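Fasciclin I (PDB 1O70) acts as a neural cell adhesion molecule of the fruit fly, a GPI-anchored glycoprotein represented here by its third and fourth FAS1 domains. Local coordinates at residues E127-N132 / Y158-K164; K240-M244 / G298-V302. All coordinates share one frame; numbering follows the deposited sequence.

Two adjacent folding units of one architecture illustrate how contacts between domains and contacts within a domain can use one and the same strand. Interaction 1 comes first along the chain and joins FAS1 domain 3 to FAS1 domain 4: the hairpin between strands 123-128 and 131-141 meets the connecting chain and the start of helix 161-167. Interaction 2 follows wholly inside domain 4, where the loop after strand 235-238 packs on strand 298-303, an inner strand of that domain's mixed sheet. Their centres lie about 12 Å apart. Ile300 links them, its CD1 3.8 Å from Val161 CG1: helix 161-167 and the loop of interaction 2 meet strand 298-303 through different side chains.

Interaction 1 of 2, residues E127-N132 / Y158-K164; sequences EGGGVN and YTTVLGK. With NAG (2-acetamido-2-deoxy-beta-D-glucopyranose), chain B.
The backbones of Gly130 and Lys164 pass 8.1 Å apart, CA to CA, and those of Val131 and Tyr158 pass at 7.2 Å, so side chains must bridge the segments. In 127-132 a type I' turn from Gly128 to Val131 closes a β-hairpin, with positive phi at Gly129 and Gly130; in 158-164 an irregular linker becomes a helix N-capped by Thr160, whose OG1 accepts from Gly163 N. Lys164 sends its ammonium group into the hairpin, where NZ donates to Gly130 O at 3.2 Å from above the carbonyl plane and forms a salt bridge with Glu127 OE1 at 3.4 Å. The same carboxylate pairs with Arg290 of domain 4. This is a junction between tandem FAS1 domains, with the domain 3 hairpin resting on the start of domain 4. Gly130 O also accepts from two waters, one of which is also hydrogen-bonded to Thr159 OG1. With an alanine at Lys164 the hairpin would probably lose its lysine bond at Gly130 O, and the Glu127 carboxylate a cationic partner across the junction. Tyr158, its ring placed between backbone N and carbonyl carbon (chi1 61°), turns an edge to Val131 CG1, while OH donates to Asn132 O at 2.7 Å in the carbonyl plane. Asn132 ND2 carries the N-linked glycan, whose sugar is hydrogen-bonded to Thr125 and to Ser167 O.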
loop_
_atom_site.group_PDB
_atom_site.type_symbol
_atom_site.label_atom_id
_atom_site.label_comp_id
_atom_site.label_asym_id
_atom_site.label_seq_id
_atom_site.Cartn_x
_atom_site.Cartn_y
_atom_site.Cartn_z
ATOM N N GLU A 127 7.198 -2.998 -2.105
ATOM C CA GLU A 127 5.767 -2.727 -2.051
ATOM C C GLU A 127 5.536 -1.241 -2.248
ATOM O O GLU A 127 6.054 -0.419 -1.499
ATOM C CB GLU A 127 5.163 -3.152 -0.703
ATOM C CG GLU A 127 3.720 -2.660 -0.515
ATOM C CD GLU A 127 2.720 -3.393 -1.401
ATOM O OE1 GLU A 127 1.647 -2.825 -1.684
ATOM O OE2 GLU A 127 2.999 -4.547 -1.798
ATOM N N GLY A 128 4.759 -0.894 -3.263
ATOM C CA GLY A 128 4.490 0.509 -3.500
ATOM C C GLY A 128 3.305 0.789 -4.400
ATOM O O GLY A 128 3.072 0.080 -5.382
ATOM N N GLY A 129 2.554 1.832 -4.059
ATOM C CA GLY A 129 1.404 2.206 -4.861
ATOM C C GLY A 129 0.476 1.041 -5.112
ATOM O O GLY A 129 -0.090 0.921 -6.204
ATOM N N GLY A 130 0.341 0.183 -4.096
ATOM C CA GLY A 130 -0.523 -0.983 -4.161
ATOM C C GLY A 130 0.095 -2.142 -4.909
ATOM O O GLY A 130 -0.550 -3.165 -5.122
ATOM N N VAL A 131 1.351 -2.001 -5.310
ATOM C CA VAL A 131 1.982 -3.081 -6.044
ATOM C C VAL A 131 3.138 -3.738 -5.335
ATOM O O VAL A 131 3.974 -3.061 -4.730
ATOM C CB VAL A 131 2.491 -2.615 -7.413
ATOM C CG1 VAL A 131 3.318 -3.728 -8.069
ATOM C CG2 VAL A 131 1.313 -2.239 -8.301
ATOM N N ASN A 132 3.171 -5.064 -5.416
ATOM C CA ASN A 132 4.256 -5.852 -4.832
ATOM C C ASN A 132 5.050 -6.408 -6.007
ATOM O O ASN A 132 4.524 -7.181 -6.809
ATOM C CB ASN A 132 3.700 -7.012 -4.001
ATOM C CG ASN A 132 4.793 -7.925 -3.469
ATOM O OD1 ASN A 132 5.608 -8.422 -4.249
ATOM N ND2 ASN A 132 4.827 -8.144 -2.152
ATOM N N TYR A 158 -2.501 -4.783 -9.743
ATOM C CA TYR A 158 -2.847 -5.934 -10.558
ATOM C C TYR A 158 -3.586 -6.931 -9.669
ATOM O O TYR A 158 -3.640 -8.125 -9.957
ATOM C CB TYR A 158 -1.595 -6.573 -11.183
ATOM C CG TYR A 158 -0.563 -7.107 -10.210
ATOM C CD1 TYR A 158 -0.644 -8.413 -9.715
ATOM C CD2 TYR A 158 0.503 -6.301 -9.784
ATOM C CE1 TYR A 158 0.311 -8.905 -8.824
ATOM C CE2 TYR A 158 1.461 -6.782 -8.889
ATOM C CZ TYR A 158 1.359 -8.085 -8.416
ATOM O OH TYR A 158 2.295 -8.572 -7.528
ATOM N N THR A 159 -4.140 -6.424 -8.573
ATOM C CA THR A 159 -4.889 -7.254 -7.641
ATOM C C THR A 159 -6.062 -6.495 -7.042
ATOM O O THR A 159 -6.023 -5.271 -6.902
ATOM C CB THR A 159 -4.017 -7.748 -6.474
ATOM O OG1 THR A 159 -3.516 -6.627 -5.733
ATOM C CG2 THR A 159 -2.873 -8.589 -6.993
ATOM N N THR A 160 -7.115 -7.237 -6.711
ATOM C CA THR A 160 -8.296 -6.659 -6.090
ATOM C C THR A 160 -7.957 -6.552 -4.604
ATOM O O THR A 160 -6.922 -7.059 -4.153
ATOM C CB THR A 160 -9.514 -7.590 -6.211
ATOM O OG1 THR A 160 -9.246 -8.810 -5.505
ATOM C CG2 THR A 160 -9.805 -7.914 -7.658
ATOM N N VAL A 161 -8.825 -5.893 -3.849
ATOM C CA VAL A 161 -8.635 -5.771 -2.414
ATOM C C VAL A 161 -8.338 -7.165 -1.843
ATOM O O VAL A 161 -7.369 -7.355 -1.106
ATOM C CB VAL A 161 -9.912 -5.202 -1.760
ATOM C CG1 VAL A 161 -9.817 -5.293 -0.249
ATOM C CG2 VAL A 161 -10.118 -3.769 -2.200
ATOM N N LEU A 162 -9.174 -8.138 -2.200
ATOM C CA LEU A 162 -8.989 -9.521 -1.741
ATOM C C LEU A 162 -7.642 -10.090 -2.184
ATOM O O LEU A 162 -6.944 -10.732 -1.401
ATOM C CB LEU A 162 -10.102 -10.430 -2.286
ATOM C CG LEU A 162 -9.919 -11.923 -1.981
ATOM C CD1 LEU A 162 -10.045 -12.146 -0.471
ATOM C CD2 LEU A 162 -10.965 -12.770 -2.720
ATOM N N GLY A 163 -7.292 -9.851 -3.447
ATOM C CA GLY A 163 -6.043 -10.364 -3.973
ATOM C C GLY A 163 -4.872 -9.858 -3.166
ATOM O O GLY A 163 -3.903 -10.584 -2.924
ATOM N N LYS A 164 -4.981 -8.602 -2.744
ATOM C CA LYS A 164 -3.957 -7.940 -1.956
ATOM C C LYS A 164 -3.903 -8.548 -0.565
ATOM O O LYS A 164 -2.829 -8.895 -0.072
ATOM C CB LYS A 164 -4.279 -6.452 -1.841
ATOM C CG LYS A 164 -3.106 -5.525 -2.089
ATOM C CD LYS A 164 -1.944 -5.796 -1.168
ATOM C CE LYS A 164 -0.715 -5.009 -1.587
ATOM N NZ LYS A 164 -0.209 -5.442 -2.907
HETATM C C1 NAG B . 5.496 -9.329 -1.643
HETATM C C2 NAG B . 5.996 -9.140 -0.213
HETATM C C3 NAG B . 6.780 -10.389 0.202
HETATM C C4 NAG B . 5.927 -11.659 0.020
HETATM C C5 NAG B . 5.365 -11.694 -1.416
HETATM C C6 NAG B . 4.419 -12.842 -1.689
HETATM C C7 NAG B . 6.532 -6.944 0.618
HETATM C C8 NAG B . 7.521 -5.788 0.674
HETATM N N2 NAG B . 6.861 -7.983 -0.142
HETATM O O3 NAG B . 7.233 -10.264 1.539
HETATM O O4 NAG B . 6.755 -12.821 0.226
HETATM O O5 NAG B . 4.650 -10.478 -1.710
HETATM O O6 NAG B . 3.394 -12.895 -0.708
HETATM O O7 NAG B . 5.484 -6.892 1.253
HETATM O O HOH W 1 -1.184 -4.966 -6.719
HETATM O O HOH W 2 -3.516 -3.722 -4.934
#

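Interaction 2 of 2, residues K240-M244 / G298-V302; sequences KEYTM and GIIHV
One hydrogen bond, a sulfur-aromatic contact and a set of van der Waals contacts join Tyr242 to His301, Met244 to His301 and Ile299 to residues 241-243. The two segments run in nearly the same direction, 22° apart, and the loop packs against side chains that strand 298-303 points toward it, Ile299 and His301. The polar link runs from His301 NE2 to Tyr242 O at 3.0 Å. Its N-H...O angle is 148°, and the oxygen lies in the imidazole plane, at the ring's edge. The other ring nitrogen, ND1, is hydrogen-bonded to the backbone N of Asp292, whose carboxylate receives Met244 N. Above one face of the same ring comes the thioether: with chi2 and chi3 both bent, Met244 lays CE over ND1 and CG, and SD stands 4.5 Å from the ring centroid, 16° off the normal. The van der Waals contacts belong to Ile299, whose CG2 lies beside Tyr242 O and Glu241 CB, while CD1 meets Thr243 CA at 3.9 Å. CG1 is anti to the backbone N, which carries CD1 to Thr243. Glu241, extended beyond CG, lays its carboxylate beside the backbone of Gly298; OE1 is 3.4 Å from Gly298 O, but as two acceptors they form no hydrogen bond. OE2 makes a weak, long ion pair to Arg193.

Strand 298-303 bears the H2 sequence motif of FAS1 domains, and its histidine here secures the loop that launches helix 244-253, where Thr243 is the N-cap. Since NE2 gives a proton to a carbonyl while ND1 faces an amide N-H, His301 is probably neutral, with its proton on NE2, and both nitrogens of this buried ring have partners.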
loop_
_atom_site.group_PDB
_atom_site.type_symbol
_atom_site.label_atom_id
_atom_site.label_comp_id
_atom_site.label_asym_id
_atom_site.label_seq_id
_atom_site.Cartn_x
_atom_site.Cartn_y
_atom_site.Cartn_z
ATOM N N LYS A 240 -17.463 4.872 -5.482
ATOM C CA LYS A 240 -16.104 5.381 -5.624
ATOM C C LYS A 240 -15.200 4.993 -4.450
ATOM O O LYS A 240 -15.670 4.510 -3.420
ATOM C CB LYS A 240 -16.121 6.903 -5.775
ATOM C CG LYS A 240 -16.615 7.654 -4.567
ATOM C CD LYS A 240 -16.572 9.147 -4.817
ATOM C CE LYS A 240 -17.065 9.909 -3.598
ATOM N NZ LYS A 240 -17.070 11.385 -3.827
ATOM N N GLU A 241 -13.898 5.191 -4.621
ATOM C CA GLU A 241 -12.943 4.881 -3.569
ATOM C C GLU A 241 -12.413 6.165 -2.980
ATOM O O GLU A 241 -12.284 7.179 -3.672
ATOM C CB GLU A 241 -11.791 4.038 -4.110
ATOM C CG GLU A 241 -11.202 4.515 -5.420
ATOM C CD GLU A 241 -10.226 3.515 -5.989
ATOM O OE1 GLU A 241 -9.059 3.507 -5.540
ATOM O OE2 GLU A 241 -10.631 2.714 -6.866
ATOM N N TYR A 242 -12.101 6.131 -1.696
ATOM C CA TYR A 242 -11.609 7.323 -1.045
ATOM C C TYR A 242 -10.120 7.265 -0.769
ATOM O O TYR A 242 -9.640 6.334 -0.121
ATOM C CB TYR A 242 -12.386 7.544 0.249
ATOM C CG TYR A 242 -13.875 7.666 0.021
ATOM C CD1 TYR A 242 -14.664 6.541 -0.221
ATOM C CD2 TYR A 242 -14.490 8.921 0.004
ATOM C CE1 TYR A 242 -16.028 6.665 -0.476
ATOM C CE2 TYR A 242 -15.851 9.054 -0.250
ATOM C CZ TYR A 242 -16.613 7.923 -0.489
ATOM O OH TYR A 242 -17.957 8.059 -0.743
ATOM N N THR A 243 -9.378 8.237 -1.286
ATOM C CA THR A 243 -7.953 8.257 -1.013
ATOM C C THR A 243 -7.829 8.977 0.316
ATOM O O THR A 243 -8.734 9.714 0.725
ATOM C CB THR A 243 -7.130 9.026 -2.076
ATOM O OG1 THR A 243 -7.474 10.419 -2.051
ATOM C CG2 THR A 243 -7.389 8.459 -3.457
ATOM N N MET A 244 -6.719 8.753 0.997
ATOM C CA MET A 244 -6.522 9.381 2.281
ATOM C C MET A 244 -6.619 10.900 2.085
ATOM O O MET A 244 -7.097 11.615 2.963
ATOM C CB MET A 244 -5.171 8.951 2.861
ATOM C CG MET A 244 -5.088 8.969 4.368
ATOM S SD MET A 244 -6.435 8.170 5.233
ATOM C CE MET A 244 -5.938 6.503 5.270
ATOM N N GLY A 298 -10.837 -0.885 -5.664
ATOM C CA GLY A 298 -10.885 -0.106 -4.444
ATOM C C GLY A 298 -9.529 0.306 -3.916
ATOM O O GLY A 298 -8.538 0.303 -4.639
ATOM N N ILE A 299 -9.487 0.663 -2.640
ATOM C CA ILE A 299 -8.256 1.101 -2.017
ATOM C C ILE A 299 -8.204 0.575 -0.592
ATOM O O ILE A 299 -9.235 0.442 0.066
ATOM C CB ILE A 299 -8.184 2.649 -1.991
ATOM C CG1 ILE A 299 -6.786 3.116 -1.575
ATOM C CG2 ILE A 299 -9.196 3.191 -0.998
ATOM C CD1 ILE A 299 -6.611 4.609 -1.687
ATOM N N ILE A 300 -7.000 0.279 -0.121
ATOM C CA ILE A 300 -6.803 -0.212 1.234
ATOM C C ILE A 300 -5.930 0.753 2.031
ATOM O O ILE A 300 -4.938 1.258 1.513
ATOM C CB ILE A 300 -6.088 -1.562 1.222
ATOM C CG1 ILE A 300 -7.068 -2.670 0.825
ATOM C CG2 ILE A 300 -5.435 -1.823 2.584
ATOM C CD1 ILE A 300 -6.412 -4.048 0.767
ATOM N N HIS A 301 -6.284 1.012 3.285
ATOM C CA HIS A 301 -5.467 1.894 4.127
ATOM C C HIS A 301 -5.027 1.078 5.344
ATOM O O HIS A 301 -5.850 0.711 6.193
ATOM C CB HIS A 301 -6.270 3.101 4.600
ATOM C CG HIS A 301 -6.846 3.922 3.487
ATOM N ND1 HIS A 301 -6.068 4.701 2.657
ATOM C CD2 HIS A 301 -8.125 4.087 3.071
ATOM C CE1 HIS A 301 -6.841 5.312 1.778
ATOM N NE2 HIS A 301 -8.094 4.958 2.007
ATOM N N VAL A 302 -3.737 0.787 5.443
ATOM C CA VAL A 302 -3.266 -0.008 6.569
ATOM C C VAL A 302 -3.159 0.841 7.823
ATOM O O VAL A 302 -2.420 1.825 7.869
ATOM C CB VAL A 302 -1.906 -0.655 6.276
ATOM C CG1 VAL A 302 -1.478 -1.481 7.471
ATOM C CG2 VAL A 302 -2.005 -1.531 5.037
#